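Side-chain contacts in RNA-binding protein Smaug (Drosophila melanogaster, PDB 1OXJ), which binds RNA through its SAM domain, which is followed in the chain by a PHAT domain: residues G11-L14 / K15-R18; Y22-L25 / F26-M29; T38-F41 / L42-G46; G46-K49 / G50-H53. All coordinates share one frame; numbering follows the deposited sequence.

Interaction 1: residues G11-L14 / K15-R18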
loop_
_atom_site.group_PDB
_atom_site.type_symbol
_atom_site.label_atom_id
_atom_site.label_comp_id
_atom_site.label_asym_id
_atom_site.label_seq_id
_atom_site.Cartn_x
_atom_site.Cartn_y
_atom_site.Cartn_z
ATOM N N GLY A 11 7.170 -11.210 1.419
ATOM C CA GLY A 11 6.563 -12.449 0.958
ATOM C C GLY A 11 5.119 -12.305 0.513
ATOM O O GLY A 11 4.729 -12.790 -0.555
ATOM N N LEU A 12 4.314 -11.642 1.331
ATOM C CA LEU A 12 2.906 -11.455 1.006
ATOM C C LEU A 12 2.769 -10.615 -0.262
ATOM O O LEU A 12 1.906 -10.872 -1.104
ATOM C CB LEU A 12 2.180 -10.788 2.178
ATOM C CG LEU A 12 0.657 -10.579 2.080
ATOM C CD1 LEU A 12 0.348 -9.457 1.115
ATOM C CD2 LEU A 12 -0.030 -11.871 1.626
ATOM N N TRP A 13 3.629 -9.611 -0.404
ATOM C CA TRP A 13 3.586 -8.752 -1.582
ATOM C C TRP A 13 3.873 -9.579 -2.833
ATOM O O TRP A 13 3.130 -9.519 -3.809
ATOM C CB TRP A 13 4.616 -7.618 -1.449
ATOM C CG TRP A 13 4.632 -6.667 -2.625
ATOM C CD1 TRP A 13 3.580 -5.937 -3.105
ATOM C CD2 TRP A 13 5.769 -6.305 -3.421
ATOM N NE1 TRP A 13 3.996 -5.134 -4.151
ATOM C CE2 TRP A 13 5.333 -5.342 -4.363
ATOM C CE3 TRP A 13 7.116 -6.699 -3.428
ATOM C CZ2 TRP A 13 6.200 -4.765 -5.303
ATOM C CZ3 TRP A 13 7.977 -6.125 -4.365
ATOM C CH2 TRP A 13 7.510 -5.168 -5.288
ATOM N N LEU A 14 4.954 -10.351 -2.808
ATOM C CA LEU A 14 5.299 -11.181 -3.958
ATOM C C LEU A 14 4.170 -12.152 -4.310
ATOM O O LEU A 14 3.872 -12.374 -5.487
ATOM C CB LEU A 14 6.577 -11.967 -3.684
ATOM C CG LEU A 14 7.859 -11.144 -3.562
ATOM C CD1 LEU A 14 9.029 -12.085 -3.255
ATOM C CD2 LEU A 14 8.109 -10.397 -4.856
ATOM N N LYS A 15 3.571 -12.754 -3.289
ATOM C CA LYS A 15 2.464 -13.680 -3.503
ATOM C C LYS A 15 1.320 -12.970 -4.230
ATOM O O LYS A 15 0.613 -13.572 -5.047
ATOM C CB LYS A 15 1.964 -14.226 -2.157
ATOM C CG LYS A 15 2.871 -15.286 -1.538
ATOM C CD LYS A 15 2.420 -15.670 -0.138
ATOM C CE LYS A 15 3.236 -16.833 0.416
ATOM N NZ LYS A 15 2.845 -17.158 1.823
ATOM N N SER A 16 1.149 -11.679 -3.948
ATOM C CA SER A 16 0.075 -10.913 -4.571
ATOM C C SER A 16 0.327 -10.621 -6.047
ATOM O O SER A 16 -0.605 -10.313 -6.793
ATOM C CB SER A 16 -0.153 -9.595 -3.813
ATOM O OG SER A 16 0.790 -8.602 -4.179
ATOM N N LEU A 17 1.584 -10.730 -6.467
ATOM C CA LEU A 17 1.973 -10.462 -7.850
ATOM C C LEU A 17 2.285 -11.754 -8.600
ATOM O O LEU A 17 2.709 -11.720 -9.758
ATOM C CB LEU A 17 3.228 -9.586 -7.878
ATOM C CG LEU A 17 3.282 -8.296 -7.053
ATOM C CD1 LEU A 17 4.696 -7.726 -7.129
ATOM C CD2 LEU A 17 2.274 -7.297 -7.569
ATOM N N ARG A 18 2.087 -12.884 -7.929
ATOM C CA ARG A 18 2.383 -14.185 -8.502
ATOM C C ARG A 18 3.872 -14.294 -8.816
ATOM O O ARG A 18 4.270 -14.822 -9.859
ATOM C CB ARG A 18 1.548 -14.430 -9.765
ATOM C CG ARG A 18 0.066 -14.650 -9.474
ATOM C CD ARG A 18 -0.622 -15.372 -10.629
ATOM N NE ARG A 18 0.040 -16.639 -10.948
ATOM C CZ ARG A 18 0.151 -17.664 -10.106
ATOM N NH1 ARG A 18 -0.356 -17.589 -8.881
ATOM N NH2 ARG A 18 0.782 -18.769 -10.486
#
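Leu17 lays its CD1 methyl over one face of the Trp13 indole, a CH-pi contact one helical turn apart. The methyl stands 3.9 Å from the centroid of the six-membered ring of Trp13, 21° off the ring normal, and comes closest at CE2, 3.7 Å from Leu17 CD1. With CG of Trp13 anti to the backbone N (chi1 -179°), the indole swings off the side of the helix, where Cys58, Ile59 and Leu62 of helix 49-77 also pack on it. This is the tight side, and Leu17 shares Cys58 with the indole. Helix 10-16 of the SAM domain ends here in a Schellman motif, Arg18 taking a positive phi (62°) with two bonds back into the last turn. Within that turn Leu17 N bonds to Leu14 O at 3.0 Å. Ser16 adds a bond of its own, OG reaching back to Trp13 O at 2.5 Å, in the carbonyl plane and on a lone pair. The solvent side is looser. Lys15, bonded through its N to Gly11 O at 3.0 Å, runs its extended chain past that same oxygen, CG 3.3 Å from Gly11 O, and then leads away.

Interaction 2: residues Y22-L25 / F26-M29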
loop_
_atom_site.group_PDB
_atom_site.type_symbol
_atom_site.label_atom_id
_atom_site.label_comp_id
_atom_site.label_asym_id
_atom_site.label_seq_id
_atom_site.Cartn_x
_atom_site.Cartn_y
_atom_site.Cartn_z
ATOM N N TYR A 22 10.328 -15.965 -6.392
ATOM C CA TYR A 22 11.570 -15.232 -6.159
ATOM C C TYR A 22 11.780 -14.704 -4.746
ATOM O O TYR A 22 12.597 -13.817 -4.538
ATOM C CB TYR A 22 11.675 -14.080 -7.156
ATOM C CG TYR A 22 11.768 -14.571 -8.588
ATOM C CD1 TYR A 22 10.644 -14.593 -9.425
ATOM C CD2 TYR A 22 12.960 -15.082 -9.075
ATOM C CE1 TYR A 22 10.720 -15.123 -10.723
ATOM C CE2 TYR A 22 13.048 -15.619 -10.362
ATOM C CZ TYR A 22 11.930 -15.637 -11.178
ATOM O OH TYR A 22 12.040 -16.176 -12.445
ATOM N N ILE A 23 11.068 -15.258 -3.770
ATOM C CA ILE A 23 11.220 -14.804 -2.384
ATOM C C ILE A 23 12.678 -14.814 -1.895
ATOM O O ILE A 23 13.118 -13.886 -1.205
ATOM C CB ILE A 23 10.361 -15.676 -1.414
ATOM C CG1 ILE A 23 10.465 -15.145 0.016
ATOM C CG2 ILE A 23 10.843 -17.111 -1.440
ATOM C CD1 ILE A 23 9.861 -13.768 0.214
ATOM N N GLU A 24 13.437 -15.849 -2.248
ATOM C CA GLU A 24 14.828 -15.946 -1.799
ATOM C C GLU A 24 15.757 -14.846 -2.294
ATOM O O GLU A 24 16.780 -14.561 -1.667
ATOM C CB GLU A 24 15.418 -17.302 -2.183
ATOM C CG GLU A 24 14.801 -18.478 -1.440
ATOM C CD GLU A 24 14.896 -18.332 0.062
ATOM O OE1 GLU A 24 15.998 -18.032 0.567
ATOM O OE2 GLU A 24 13.868 -18.521 0.746
ATOM N N LEU A 25 15.407 -14.229 -3.417
ATOM C CA LEU A 25 16.221 -13.161 -3.972
ATOM C C LEU A 25 16.356 -12.003 -2.988
ATOM O O LEU A 25 17.381 -11.311 -2.980
ATOM C CB LEU A 25 15.603 -12.646 -5.271
ATOM C CG LEU A 25 16.188 -11.335 -5.801
ATOM C CD1 LEU A 25 17.681 -11.514 -6.053
ATOM C CD2 LEU A 25 15.472 -10.934 -7.067
ATOM N N PHE A 26 15.331 -11.810 -2.158
ATOM C CA PHE A 26 15.296 -10.713 -1.182
ATOM C C PHE A 26 15.897 -11.013 0.198
ATOM O O PHE A 26 15.952 -10.134 1.058
ATOM C CB PHE A 26 13.846 -10.230 -1.015
ATOM C CG PHE A 26 13.223 -9.746 -2.293
ATOM C CD1 PHE A 26 12.766 -10.657 -3.253
ATOM C CD2 PHE A 26 13.148 -8.383 -2.569
ATOM C CE1 PHE A 26 12.249 -10.215 -4.467
ATOM C CE2 PHE A 26 12.630 -7.923 -3.791
ATOM C CZ PHE A 26 12.181 -8.838 -4.739
ATOM N N LYS A 27 16.362 -12.246 0.388
ATOM C CA LYS A 27 16.951 -12.726 1.645
ATOM C C LYS A 27 17.466 -11.695 2.655
ATOM O O LYS A 27 16.857 -11.480 3.710
ATOM C CB LYS A 27 18.071 -13.729 1.338
ATOM C CG LYS A 27 18.753 -14.314 2.571
ATOM C CD LYS A 27 17.758 -14.947 3.552
ATOM C CE LYS A 27 17.005 -16.127 2.940
ATOM N NZ LYS A 27 16.037 -15.700 1.880
ATOM N N ASN A 28 18.598 -11.076 2.364
ATOM C CA ASN A 28 19.127 -10.085 3.299
ATOM C C ASN A 28 19.116 -8.701 2.678
ATOM O O ASN A 28 19.886 -7.823 3.077
ATOM C CB ASN A 28 20.552 -10.443 3.709
ATOM C CG ASN A 28 20.611 -11.681 4.571
ATOM O OD1 ASN A 28 19.927 -11.769 5.596
ATOM N ND2 ASN A 28 21.432 -12.646 4.165
ATOM N N MET A 29 18.233 -8.516 1.703
ATOM C CA MET A 29 18.127 -7.245 1.004
ATOM C C MET A 29 17.479 -6.197 1.889
ATOM O O MET A 29 16.514 -6.483 2.600
ATOM C CB MET A 29 17.292 -7.417 -0.274
ATOM C CG MET A 29 17.398 -6.252 -1.253
ATOM S SD MET A 29 16.597 -6.615 -2.839
ATOM C CE MET A 29 17.525 -7.852 -3.378
#
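Phe26 folds back on Ile23 in a short 3-10 turn of residues 23-26, its N donating to Ile23 O at 3.2 Å. The chain then leaves regular geometry, yet bonds spanning three residues continue: Lys27 N donates to Glu24 O at 3.1 Å, and Met29 N to Phe26 O at 2.9 Å. The Phe26 ring meets the backbone with its edge: Tyr22 O lies near the ring plane, 3.4 Å from Phe26 CD1, and Ile23 O is at the same rim. On the outer side Glu24 and Lys27 lie alongside each other, pointing the same way, in a salt bridge of 2.7 Å from Lys27 NZ to Glu24 OE1. The ammonium comes from above the carboxylate plane, 54° out of it, brought there by a lysine chain bent at chi2, chi3 and chi4. Met29 returns over the turn, its CE 3.5 Å from Leu25 O and, more loosely, 4.4 Å from Leu25 CG. Inward, Phe26 packs on Ile10 and Leu14 of helix 10-16 and on Leu55 of helix 49-77. The arrangement is a 3-10 turn and the residue after it, with the aromatic in the core and the ion pair outside, in the linker between helices 10-16 and 31-34 of the SAM fold.

Interaction 3: residues T38-F41 / L42-G46; sequences TEDF and LQSVG
Leu42 opens the second half of this short helix by bonding its N to Thr38 O at 3.1 Å. Its CD2 methyl meets the Phe41 ring at CD2, 3.9 Å away; the same methyl also packs on Leu25, and the buried side chain further touches Ser52 and Val47. Gln43 bonds through N to Glu39 O at 3.0 Å and passes its extended chain obliquely across that of Glu39. The amide NE2 comes 3.6 Å from Glu39 CG, the amide and carboxylate planes turned 69° apart; the touch is on the aliphatic part of the glutamate. These bonds belong to helix 39-44 of the SAM domain, N-capped by Thr38, whose OG1 accepts a weak bond from Phe41 N. Ser44 then grips Asp40 O twice: its N at 3.1 Å and its OG at 3.0 Å reach Asp40 O from opposite faces of the carbonyl plane. The hydroxyl can turn back because OG sits beside its own backbone N (chi1 -65°). Val45, the first residue to leave helical angles, bonds through its N to Leu42 O at 3.1 Å and, weakly, to Phe41 O. Its CG2 lies over one face of the Phe41 ring, toward the rim, and its CG1 is 3.8 Å from Phe41 CE1. Replacing Phe41 by an alanine would probably strip the Val45 methyls of the ring they rest on and uncover one side of Leu42 CD2.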
loop_
_atom_site.group_PDB
_atom_site.type_symbol
_atom_site.label_atom_id
_atom_site.label_comp_id
_atom_site.label_asym_id
_atom_site.label_seq_id
_atom_site.Cartn_x
_atom_site.Cartn_y
_atom_site.Cartn_z
ATOM N N THR A 38 16.640 -3.194 -10.998
ATOM C CA THR A 38 16.347 -2.895 -12.399
ATOM C C THR A 38 16.142 -4.205 -13.151
ATOM O O THR A 38 16.594 -5.264 -12.697
ATOM C CB THR A 38 17.503 -2.122 -13.067
ATOM O OG1 THR A 38 18.729 -2.841 -12.885
ATOM C CG2 THR A 38 17.636 -0.736 -12.467
ATOM N N GLU A 39 15.463 -4.138 -14.294
ATOM C CA GLU A 39 15.202 -5.330 -15.096
ATOM C C GLU A 39 16.511 -6.002 -15.485
ATOM O O GLU A 39 16.611 -7.232 -15.525
ATOM C CB GLU A 39 14.410 -4.960 -16.362
ATOM C CG GLU A 39 14.129 -6.130 -17.296
ATOM C CD GLU A 39 13.272 -5.736 -18.498
ATOM O OE1 GLU A 39 13.453 -4.622 -19.026
ATOM O OE2 GLU A 39 12.428 -6.548 -18.923
ATOM N N ASP A 40 17.515 -5.175 -15.754
ATOM C CA ASP A 40 18.837 -5.634 -16.158
ATOM C C ASP A 40 19.502 -6.444 -15.044
ATOM O O ASP A 40 20.093 -7.493 -15.291
ATOM C CB ASP A 40 19.675 -4.414 -16.535
ATOM C CG ASP A 40 20.957 -4.777 -17.234
ATOM O OD1 ASP A 40 20.970 -5.768 -17.998
ATOM O OD2 ASP A 40 21.953 -4.052 -17.034
ATOM N N PHE A 41 19.392 -5.953 -13.812
ATOM C CA PHE A 41 19.956 -6.642 -12.662
ATOM C C PHE A 41 19.291 -8.005 -12.475
ATOM O O PHE A 41 19.961 -9.007 -12.230
ATOM C CB PHE A 41 19.746 -5.805 -11.389
ATOM C CG PHE A 41 19.827 -6.608 -10.114
ATOM C CD1 PHE A 41 21.049 -7.085 -9.647
ATOM C CD2 PHE A 41 18.666 -6.929 -9.409
ATOM C CE1 PHE A 41 21.114 -7.874 -8.504
ATOM C CE2 PHE A 41 18.719 -7.715 -8.264
ATOM C CZ PHE A 41 19.944 -8.193 -7.807
ATOM N N LEU A 42 17.968 -8.034 -12.577
ATOM C CA LEU A 42 17.229 -9.274 -12.390
ATOM C C LEU A 42 17.614 -10.336 -13.418
ATOM O O LEU A 42 17.843 -11.499 -13.067
ATOM C CB LEU A 42 15.721 -9.001 -12.447
ATOM C CG LEU A 42 15.198 -8.107 -11.319
ATOM C CD1 LEU A 42 13.750 -7.722 -11.601
ATOM C CD2 LEU A 42 15.328 -8.848 -9.971
ATOM N N GLN A 43 17.689 -9.939 -14.686
ATOM C CA GLN A 43 18.057 -10.883 -15.733
ATOM C C GLN A 43 19.440 -11.452 -15.445
ATOM O O GLN A 43 19.701 -12.632 -15.686
ATOM C CB GLN A 43 18.067 -10.198 -17.104
ATOM C CG GLN A 43 16.704 -9.869 -17.668
ATOM C CD GLN A 43 16.786 -9.355 -19.098
ATOM O OE1 GLN A 43 17.264 -10.055 -19.991
ATOM N NE2 GLN A 43 16.325 -8.128 -19.319
ATOM N N SER A 44 20.321 -10.609 -14.910
ATOM C CA SER A 44 21.687 -11.012 -14.592
ATOM C C SER A 44 21.821 -12.019 -13.462
ATOM O O SER A 44 22.809 -12.754 -13.404
ATOM C CB SER A 44 22.532 -9.786 -14.261
ATOM O OG SER A 44 22.666 -8.950 -15.395
ATOM N N VAL A 45 20.848 -12.061 -12.557
ATOM C CA VAL A 45 20.926 -13.012 -11.454
ATOM C C VAL A 45 19.985 -14.210 -11.581
ATOM O O VAL A 45 19.610 -14.824 -10.589
ATOM C CB VAL A 45 20.715 -12.313 -10.083
ATOM C CG1 VAL A 45 21.853 -11.323 -9.831
ATOM C CG2 VAL A 45 19.387 -11.583 -10.060
ATOM N N GLY A 46 19.596 -14.544 -12.808
ATOM C CA GLY A 46 18.760 -15.719 -12.997
ATOM C C GLY A 46 17.252 -15.595 -13.085
ATOM O O GLY A 46 16.568 -16.614 -13.206
#

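Interaction 4: residues G46-K49 / G50-H53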
loop_
_atom_site.group_PDB
_atom_site.type_symbol
_atom_site.label_atom_id
_atom_site.label_comp_id
_atom_site.label_asym_id
_atom_site.label_seq_id
_atom_site.Cartn_x
_atom_site.Cartn_y
_atom_site.Cartn_z
ATOM N N GLY A 46 19.596 -14.544 -12.808
ATOM C CA GLY A 46 18.760 -15.719 -12.997
ATOM C C GLY A 46 17.252 -15.595 -13.085
ATOM O O GLY A 46 16.568 -16.614 -13.206
ATOM N N VAL A 47 16.722 -14.378 -13.002
ATOM C CA VAL A 47 15.280 -14.168 -13.113
ATOM C C VAL A 47 14.914 -14.179 -14.600
ATOM O O VAL A 47 15.611 -13.581 -15.414
ATOM C CB VAL A 47 14.863 -12.804 -12.508
ATOM C CG1 VAL A 47 13.360 -12.622 -12.609
ATOM C CG2 VAL A 47 15.303 -12.719 -11.052
ATOM N N THR A 48 13.833 -14.863 -14.961
ATOM C CA THR A 48 13.420 -14.924 -16.361
ATOM C C THR A 48 13.170 -13.512 -16.901
ATOM O O THR A 48 12.843 -12.605 -16.148
ATOM C CB THR A 48 12.127 -15.738 -16.531
ATOM O OG1 THR A 48 11.019 -14.981 -16.021
ATOM C CG2 THR A 48 12.225 -17.052 -15.769
ATOM N N LYS A 49 13.317 -13.331 -18.211
ATOM C CA LYS A 49 13.109 -12.020 -18.821
ATOM C C LYS A 49 11.705 -11.506 -18.556
ATOM O O LYS A 49 11.495 -10.302 -18.408
ATOM C CB LYS A 49 13.351 -12.087 -20.331
ATOM C CG LYS A 49 12.670 -13.261 -21.006
ATOM C CD LYS A 49 13.696 -14.292 -21.483
ATOM C CE LYS A 49 14.484 -14.897 -20.320
ATOM N NZ LYS A 49 13.598 -15.663 -19.410
ATOM N N GLY A 50 10.744 -12.419 -18.495
ATOM C CA GLY A 50 9.371 -12.018 -18.243
ATOM C C GLY A 50 9.186 -11.483 -16.834
ATOM O O GLY A 50 8.649 -10.392 -16.638
ATOM N N ALA A 51 9.631 -12.257 -15.848
ATOM C CA ALA A 51 9.512 -11.851 -14.453
ATOM C C ALA A 51 10.419 -10.657 -14.160
ATOM O O ALA A 51 10.105 -9.832 -13.303
ATOM C CB ALA A 51 9.854 -13.020 -13.540
ATOM N N SER A 52 11.539 -10.558 -14.872
ATOM C CA SER A 52 12.455 -9.436 -14.669
ATOM C C SER A 52 11.722 -8.155 -15.033
ATOM O O SER A 52 11.735 -7.177 -14.283
ATOM C CB SER A 52 13.704 -9.577 -15.550
ATOM O OG SER A 52 14.536 -10.640 -15.110
ATOM N N HIS A 53 11.073 -8.169 -16.194
ATOM C CA HIS A 53 10.327 -7.007 -16.651
ATOM C C HIS A 53 9.168 -6.684 -15.706
ATOM O O HIS A 53 8.988 -5.537 -15.305
ATOM C CB HIS A 53 9.787 -7.245 -18.067
ATOM C CG HIS A 53 9.066 -6.063 -18.638
ATOM N ND1 HIS A 53 9.668 -4.832 -18.796
ATOM C CD2 HIS A 53 7.789 -5.916 -19.062
ATOM C CE1 HIS A 53 8.790 -3.977 -19.291
ATOM N NE2 HIS A 53 7.642 -4.609 -19.461
HETATM O O HOH W 1 10.249 -15.512 -19.710
#
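The start of helix 49-77 is N-capped by Thr48, whose hydroxyl takes up an amide of the first turn. Ala51 N donates to Thr48 OG1 at 3.1 Å in a fairly straight bond, N-H...O 166°. Thr48 OG1 can face that amide because it stands between its own backbone N and carbonyl carbon (chi1 72°). The Ala51 methyl touches both Thr48 OG1, at 3.4 Å, and Val47 CG1, at 3.6 Å. Ser52 holds Thr48 O with two bonds: its N, at 2.7 Å, arrives nearly in line with the carbonyl, while its OG, at 2.8 Å, comes from above the carbonyl plane. The same hydroxyl lies 3.4 Å from Val47 CB, which brings the buried serine against the valine. A valine in place of Thr48 would probably leave Ala51 N without its capping acceptor and make the first turn easier to fray. On the outer side Lys49 curls its bent chain round toward a water, which is weakly bonded to Lys49 NZ and to Gly50 N. Next along the helix, His53 N donates to Lys49 O at 3.1 Å. Val47 and Ser52 also pack on Leu42 of helix 39-44, and Val47 and Ala51 on Tyr22. A hydroxyl N-cap with an apolar residue just before it, packed on the first turn, is here the entry to the long C-terminal helix of the SAM fold.

Overall arrangement
From the N terminus the four contacts follow in series, each closing a local turn and none nested in or crossing another; only interactions 3 and 4 share a residue, Gly46. Interaction 1 ends helix 10-16, and interaction 2 forms the turn after it, folded back so that Ile23 CD1 packs on Gly11 CA at 3.6 Å. Interaction 2 reaches interaction 3 through Leu25 CD2 and Leu42 CD2, 3.6 Å apart, and interaction 4 through Tyr22. Interactions 3 and 4, with centres about 7 Å apart, join helix 39-44 to the start of helix 49-77 by a probable hydrogen bond between Leu42 O and Val47 N, 3.1 Å apart. Interactions 1 and 4 do not touch, their nearest atoms about 7 Å apart. All four belong to the SAM domain.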